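Long-range contacts in signal recognition particle 54 kDa protein (Aeropyrum pernix, PDB 7EPK), which belongs to the SRP54 family, uniting a helical bundle, a P-loop-type GTPase domain and a helical signal-peptide-binding domain in a single chain: residues L100-V104 against F232-I238; D133-P137 against A186-G190. All coordinates share one frame; numbering follows the deposited sequence.

In the fold
Coming from the N-terminal helical bundle, the chain enters the GTPase domain through strand 97-102, whose end supplies the first half of interaction 1. It then runs through helix 109-122 and strand 127-131 into loop 133-137. After 48 more residues it returns at 186-190, beyond strand 180-184, and closes interaction 2. Helix 194-208 and strand 212-218 follow, and the end of helix 225-235, with the loop after it, closes interaction 1, so interaction 2 is nested inside the larger loop. Interaction 1 ties a central strand to a covering helix, whereas interaction 2 joins two loops beyond strand ends. They meet where V104 packs on G187, and K109 bonds to both G103 O and A186 O.

Interaction 1: residues L100-V104 against F232-I238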
ATOM      1  N   LEU A 100       6.190  17.003 -16.938  1.00 38.92           N
ATOM      2  CA  LEU A 100       7.459  17.038 -17.707  1.00 36.14           C
ATOM      3  C   LEU A 100       8.259  15.765 -17.443  1.00 37.42           C
ATOM      4  O   LEU A 100       8.794  15.612 -16.341  1.00 44.53           O
ATOM      5  CB  LEU A 100       8.260  18.283 -17.321  1.00 36.80           C
ATOM      6  CG  LEU A 100       9.623  18.427 -18.010  1.00 36.95           C
ATOM      7  CD1 LEU A 100       9.467  18.501 -19.515  1.00 36.42           C
ATOM      8  CD2 LEU A 100      10.380  19.646 -17.489  1.00 36.47           C
ATOM      9  N   LEU A 101       8.416  14.927 -18.459  1.00 40.57           N
ATOM     10  CA  LEU A 101       9.378  13.790 -18.446  1.00 41.07           C
ATOM     11  C   LEU A 101      10.837  14.300 -18.526  1.00 45.72           C
ATOM     12  O   LEU A 101      11.124  15.285 -19.220  1.00 52.23           O
ATOM     13  CB  LEU A 101       9.014  12.863 -19.612  1.00 36.63           C
ATOM     14  CG  LEU A 101       7.951  11.813 -19.296  1.00 36.89           C
ATOM     15  CD1 LEU A 101       6.945  12.316 -18.271  1.00 37.87           C
ATOM     16  CD2 LEU A 101       7.251  11.341 -20.551  1.00 38.20           C
ATOM     17  N   VAL A 102      11.746  13.689 -17.784  1.00 49.26           N
ATOM     18  CA  VAL A 102      13.202  13.996 -17.859  1.00 54.40           C
ATOM     19  C   VAL A 102      13.921  12.664 -17.670  1.00 60.30           C
ATOM     20  O   VAL A 102      13.266  11.706 -17.242  1.00 51.49           O
ATOM     21  CB  VAL A 102      13.656  15.077 -16.849  1.00 53.91           C
ATOM     22  CG1 VAL A 102      12.939  16.402 -17.070  1.00 49.07           C
ATOM     23  CG2 VAL A 102      13.510  14.650 -15.398  1.00 52.66           C
ATOM     24  N   GLY A 103      15.199  12.601 -18.049  1.00 77.33           N
ATOM     25  CA  GLY A 103      15.956  11.340 -18.180  1.00 74.78           C
ATOM     26  C   GLY A 103      16.860  11.358 -19.398  1.00 69.10           C
ATOM     27  O   GLY A 103      16.682  12.237 -20.240  1.00 57.92           O
ATOM     28  N   VAL A 104      17.798  10.407 -19.451  1.00 76.01           N
ATOM     29  CA  VAL A 104      18.787  10.202 -20.551  1.00 68.40           C
ATOM     30  C   VAL A 104      18.206   9.242 -21.585  1.00 70.84           C
ATOM     31  O   VAL A 104      17.485   8.277 -21.208  1.00 61.08           O
ATOM     32  CB  VAL A 104      20.141   9.658 -20.051  1.00 64.27           C
ATOM     33  CG1 VAL A 104      20.774  10.576 -19.023  1.00 63.62           C
ATOM     34  CG2 VAL A 104      20.022   8.239 -19.514  1.00 64.05           C
ATOM     35  N   PHE A 232      19.729  15.664 -12.517  1.00 75.97           N
ATOM     36  CA  PHE A 232      18.404  16.027 -13.077  1.00 73.27           C
ATOM     37  C   PHE A 232      17.607  16.822 -12.041  1.00 69.73           C
ATOM     38  O   PHE A 232      16.875  17.751 -12.424  1.00 81.23           O
ATOM     39  CB  PHE A 232      17.688  14.786 -13.601  1.00 69.32           C
ATOM     40  CG  PHE A 232      18.055  14.471 -15.027  1.00 68.79           C
ATOM     41  CD1 PHE A 232      17.582  15.260 -16.065  1.00 68.00           C
ATOM     42  CD2 PHE A 232      18.896  13.412 -15.327  1.00 67.30           C
ATOM     43  CE1 PHE A 232      17.924  14.975 -17.377  1.00 71.79           C
ATOM     44  CE2 PHE A 232      19.228  13.118 -16.640  1.00 66.60           C
ATOM     45  CZ  PHE A 232      18.739  13.899 -17.663  1.00 73.43           C
ATOM     46  N   HIS A 233      17.781  16.498 -10.767  1.00 66.44           N
ATOM     47  CA  HIS A 233      17.055  17.144  -9.642  1.00 73.47           C
ATOM     48  C   HIS A 233      17.483  18.611  -9.508  1.00 70.67           C
ATOM     49  O   HIS A 233      16.682  19.416  -8.983  1.00 70.10           O
ATOM     50  CB  HIS A 233      17.282  16.350  -8.350  1.00 76.93           C
ATOM     51  CG  HIS A 233      16.462  16.818  -7.201  1.00 74.14           C
ATOM     52  ND1 HIS A 233      15.265  16.218  -6.873  1.00 66.08           N
ATOM     53  CD2 HIS A 233      16.660  17.819  -6.315  1.00 75.25           C
ATOM     54  CE1 HIS A 233      14.768  16.817  -5.811  1.00 75.47           C
ATOM     55  NE2 HIS A 233      15.603  17.801  -5.449  1.00 76.80           N
ATOM     56  N   LYS A 234      18.704  18.934  -9.933  1.00 68.22           N
ATOM     57  CA  LYS A 234      19.277  20.297  -9.832  1.00 70.03           C
ATOM     58  C   LYS A 234      18.514  21.185 -10.810  1.00 66.10           C
ATOM     59  O   LYS A 234      18.021  22.234 -10.377  1.00 78.19           O
ATOM     60  CB  LYS A 234      20.784  20.255 -10.111  1.00 80.58           C
ATOM     61  CG  LYS A 234      21.603  21.440  -9.612  1.00 82.85           C
ATOM     62  CD  LYS A 234      23.091  21.314  -9.910  1.00 87.66           C
ATOM     63  CE  LYS A 234      23.980  21.568  -8.707  1.00 93.27           C
ATOM     64  NZ  LYS A 234      25.233  20.779  -8.771  1.00 94.19           N
ATOM     65  N   SER A 235      18.405  20.757 -12.071  1.00 74.46           N
ATOM     66  CA  SER A 235      17.837  21.546 -13.205  1.00 81.27           C
ATOM     67  C   SER A 235      16.310  21.631 -13.083  1.00 74.64           C
ATOM     68  O   SER A 235      15.761  22.724 -13.222  1.00 71.81           O
ATOM     69  CB  SER A 235      18.233  20.953 -14.540  1.00 78.37           C
ATOM     70  OG  SER A 235      17.601  19.695 -14.735  1.00 83.53           O
ATOM     71  N   THR A 236      15.661  20.492 -12.852  1.00 68.70           N
ATOM     72  CA  THR A 236      14.193  20.359 -12.710  1.00 62.46           C
ATOM     73  C   THR A 236      13.912  19.486 -11.492  1.00 63.81           C
ATOM     74  O   THR A 236      13.926  18.253 -11.621  1.00 60.93           O
ATOM     75  CB  THR A 236      13.588  19.758 -13.982  1.00 57.84           C
ATOM     76  OG1 THR A 236      14.208  18.486 -14.154  1.00 57.22           O
ATOM     77  CG2 THR A 236      13.807  20.627 -15.201  1.00 57.35           C
ATOM     78  N   PRO A 237      13.724  20.097 -10.289  1.00 51.89           N
ATOM     79  CA  PRO A 237      13.358  19.350  -9.082  1.00 49.56           C
ATOM     80  C   PRO A 237      12.397  18.188  -9.365  1.00 51.57           C
ATOM     81  O   PRO A 237      11.296  18.447  -9.807  1.00 53.86           O
ATOM     82  CB  PRO A 237      12.707  20.431  -8.212  1.00 48.46           C
ATOM     83  CG  PRO A 237      13.535  21.669  -8.544  1.00 50.30           C
ATOM     84  CD  PRO A 237      13.915  21.533 -10.012  1.00 47.66           C
ATOM     85  N   ILE A 238      12.849  16.956  -9.122  1.00 48.78           N
ATOM     86  CA  ILE A 238      12.065  15.717  -9.377  1.00 51.56           C
ATOM     87  C   ILE A 238      10.932  15.601  -8.357  1.00 51.44           C
ATOM     88  O   ILE A 238      11.191  15.793  -7.159  1.00 56.97           O
ATOM     89  CB  ILE A 238      12.940  14.461  -9.286  1.00 59.70           C
ATOM     90  CG1 ILE A 238      14.188  14.524 -10.173  1.00 62.02           C
ATOM     91  CG2 ILE A 238      12.074  13.235  -9.556  1.00 56.50           C
ATOM     92  CD1 ILE A 238      13.913  14.899 -11.599  1.00 70.63           C
TER
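The carbonyl oxygen of F232 takes three bonds at the end of helix 225-235: from the backbone N of T236, 3.0 Å from F232 O, and from the hydroxyls of S235 and T236. T236 is the first residue to leave helical geometry, and its OG1 sits between its own N and carbonyl carbon (chi1 59°), turned back toward that oxygen. The same OG1 lies 3.8 Å from V102 CG1, so the hydroxyl that helps close the helix also rests on the strand. V102 points into the contact and divides its work: CG1 goes to the threonine, while CG2 meets the tip of I238 at CD1, 3.8 Å away. Beyond it the F232 ring lies over the glycine backbone. G103 CA stands 4.2 Å from the centroid of that ring and 25° off its normal, a CH-pi contact on one face. V104 comes in at the edge instead, with CG1 close to the ring plane and 3.8 Å from F232 CE2. Deeper down, L100 CD2 reaches T236 CG2, and V213 of the adjoining strand 212-218 packs on V102, T236 and I238. V104 itself touches the bound GDP. This is helix-on-sheet packing of a P-loop NTPase fold, at the point where strand 97-102 passes into what is probably the Walker A loop, which includes G103.

Interaction 2: residues D133-P137 against A186-G190; sequences DTHRP and AGRHG
D133 lays its carboxylate against A186, with CG 3.6 Å from A186 CA. CG stands anti to the aspartate's own backbone N (chi1 -174°); this puts the carboxylate beside the carbonyl carbon, where its OD1 can take the amides of the next turn. There OD1 accepts from H135 N at 3.2 Å, forming an Asx turn, and more weakly from R136 N. The amide of H135 approaches on the anti side, 34° out of the carboxylate plane. H135 also points into the contact, with CG beside its backbone N and anti to the carbonyl carbon, which carries its ring to R188 and H189. The methyl of A186 sits at the edge of this imidazole, CB lying 3.7 Å from H135 CD2, while H189 CA rides over one face in a CH-pi contact. H189 starts away from the contact, but its ring returns, and the edge of H135 meets its face in a T-shaped pair, the centroids of the H135 and H189 rings 4.3 Å apart and their planes at 62°. The D133 side chain lies about 4 Å from the bound magnesium. H135 NE2 hydrogen-bonds to E200 OE2 of helix 194-208. Ring and methyl packing thus join the two loops, while the carboxylate of E200 anchors the H135 imidazole and would probably polarise it.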
ATOM      1  N   ASP A 133      11.256  16.752 -28.110  1.00 62.73           N
ATOM      2  CA  ASP A 133      12.562  16.164 -28.506  1.00 64.02           C
ATOM      3  C   ASP A 133      12.873  16.634 -29.926  1.00 70.82           C
ATOM      4  O   ASP A 133      12.021  16.459 -30.806  1.00 73.83           O
ATOM      5  CB  ASP A 133      12.563  14.639 -28.428  1.00 62.79           C
ATOM      6  CG  ASP A 133      13.915  13.982 -28.677  1.00 62.92           C
ATOM      7  OD1 ASP A 133      14.911  14.731 -28.906  1.00 47.62           O
ATOM      8  OD2 ASP A 133      13.965  12.705 -28.622  1.00 60.72           O
ATOM      9  N   THR A 134      14.056  17.224 -30.101  1.00 74.92           N
ATOM     10  CA  THR A 134      14.501  17.981 -31.300  1.00 70.74           C
ATOM     11  C   THR A 134      15.710  17.276 -31.936  1.00 69.38           C
ATOM     12  O   THR A 134      15.880  17.440 -33.154  1.00 78.09           O
ATOM     13  CB  THR A 134      14.724  19.436 -30.859  1.00 72.49           C
ATOM     14  OG1 THR A 134      13.606  20.176 -31.354  1.00 75.80           O
ATOM     15  CG2 THR A 134      16.034  20.056 -31.300  1.00 73.41           C
ATOM     16  N   HIS A 135      16.457  16.486 -31.147  1.00 65.70           N
ATOM     17  CA  HIS A 135      17.840  16.008 -31.403  1.00 67.79           C
ATOM     18  C   HIS A 135      17.834  14.568 -31.913  1.00 63.66           C
ATOM     19  O   HIS A 135      18.654  14.246 -32.783  1.00 65.30           O
ATOM     20  CB  HIS A 135      18.688  16.085 -30.127  1.00 70.56           C
ATOM     21  CG  HIS A 135      18.671  17.412 -29.459  1.00 74.94           C
ATOM     22  ND1 HIS A 135      19.005  18.574 -30.120  1.00 87.65           N
ATOM     23  CD2 HIS A 135      18.371  17.764 -28.189  1.00 89.59           C
ATOM     24  CE1 HIS A 135      18.905  19.595 -29.286  1.00 95.70           C
ATOM     25  NE2 HIS A 135      18.513  19.123 -28.090  1.00 92.66           N
ATOM     26  N   ARG A 136      17.012  13.714 -31.314  1.00 65.56           N
ATOM     27  CA  ARG A 136      16.806  12.319 -31.777  1.00 64.62           C
ATOM     28  C   ARG A 136      15.949  12.396 -33.030  1.00 63.19           C
ATOM     29  O   ARG A 136      14.916  13.055 -33.030  1.00 71.45           O
ATOM     30  CB  ARG A 136      16.130  11.471 -30.693  1.00 62.13           C
ATOM     31  CG  ARG A 136      16.080   9.985 -31.000  1.00 62.05           C
ATOM     32  CD  ARG A 136      15.227   9.270 -29.989  1.00 64.80           C
ATOM     33  NE  ARG A 136      14.960   7.872 -30.309  1.00 72.78           N
ATOM     34  CZ  ARG A 136      14.125   7.433 -31.258  1.00 74.93           C
ATOM     35  NH1 ARG A 136      13.486   8.280 -32.051  1.00 80.67           N
ATOM     36  NH2 ARG A 136      13.932   6.135 -31.411  1.00 69.47           N
ATOM     37  N   PRO A 137      16.343  11.751 -34.142  1.00 65.99           N
ATOM     38  CA  PRO A 137      15.496  11.729 -35.330  1.00 63.44           C
ATOM     39  C   PRO A 137      14.313  10.785 -35.088  1.00 59.04           C
ATOM     40  O   PRO A 137      14.464   9.825 -34.372  1.00 66.00           O
ATOM     41  CB  PRO A 137      16.455  11.232 -36.416  1.00 73.34           C
ATOM     42  CG  PRO A 137      17.429  10.334 -35.663  1.00 71.87           C
ATOM     43  CD  PRO A 137      17.582  10.971 -34.296  1.00 68.64           C
ATOM     44  N   ALA A 186      14.014  15.304 -25.039  1.00 63.06           N
ATOM     45  CA  ALA A 186      15.294  14.680 -25.442  1.00 60.19           C
ATOM     46  C   ALA A 186      15.984  14.037 -24.220  1.00 62.90           C
ATOM     47  O   ALA A 186      15.791  14.516 -23.072  1.00 57.63           O
ATOM     48  CB  ALA A 186      16.163  15.724 -26.108  1.00 54.37           C
ATOM     49  N   GLY A 187      16.791  12.997 -24.462  1.00 70.17           N
ATOM     50  CA  GLY A 187      17.706  12.394 -23.471  1.00 74.87           C
ATOM     51  C   GLY A 187      19.176  12.524 -23.852  1.00 72.10           C
ATOM     52  O   GLY A 187      20.010  11.812 -23.231  1.00 69.62           O
ATOM     53  N   ARG A 188      19.484  13.374 -24.841  1.00 69.69           N
ATOM     54  CA  ARG A 188      20.855  13.657 -25.346  1.00 74.85           C
ATOM     55  C   ARG A 188      20.794  14.959 -26.144  1.00 75.78           C
ATOM     56  O   ARG A 188      19.830  15.111 -26.905  1.00 70.99           O
ATOM     57  CB  ARG A 188      21.390  12.512 -26.217  1.00 80.83           C
ATOM     58  CG  ARG A 188      22.909  12.405 -26.235  1.00 87.51           C
ATOM     59  CD  ARG A 188      23.434  11.341 -27.181  1.00102.08           C
ATOM     60  NE  ARG A 188      22.874  10.008 -26.950  1.00119.97           N
ATOM     61  CZ  ARG A 188      23.101   8.934 -27.714  1.00121.31           C
ATOM     62  NH1 ARG A 188      22.534   7.772 -27.422  1.00115.02           N
ATOM     63  NH2 ARG A 188      23.888   9.019 -28.775  1.00121.70           N
ATOM     64  N   HIS A 189      21.764  15.859 -25.944  1.00 84.65           N
ATOM     65  CA  HIS A 189      21.887  17.159 -26.654  1.00 87.07           C
ATOM     66  C   HIS A 189      22.995  17.068 -27.715  1.00101.56           C
ATOM     67  O   HIS A 189      24.106  17.594 -27.460  1.00113.62           O
ATOM     68  CB  HIS A 189      22.125  18.290 -25.650  1.00 82.41           C
ATOM     69  CG  HIS A 189      21.867  19.632 -26.243  1.00 85.88           C
ATOM     70  ND1 HIS A 189      20.646  20.259 -26.132  1.00 91.37           N
ATOM     71  CD2 HIS A 189      22.645  20.453 -26.981  1.00 85.59           C
ATOM     72  CE1 HIS A 189      20.691  21.418 -26.755  1.00 88.15           C
ATOM     73  NE2 HIS A 189      21.901  21.565 -27.280  1.00 84.53           N
ATOM     74  N   GLY A 190      22.695  16.431 -28.856  1.00102.96           N
ATOM     75  CA  GLY A 190      23.616  16.242 -29.998  1.00106.10           C
ATOM     76  C   GLY A 190      24.569  15.074 -29.787  1.00115.00           C
ATOM     77  O   GLY A 190      24.094  13.917 -29.717  1.00115.46           O
TER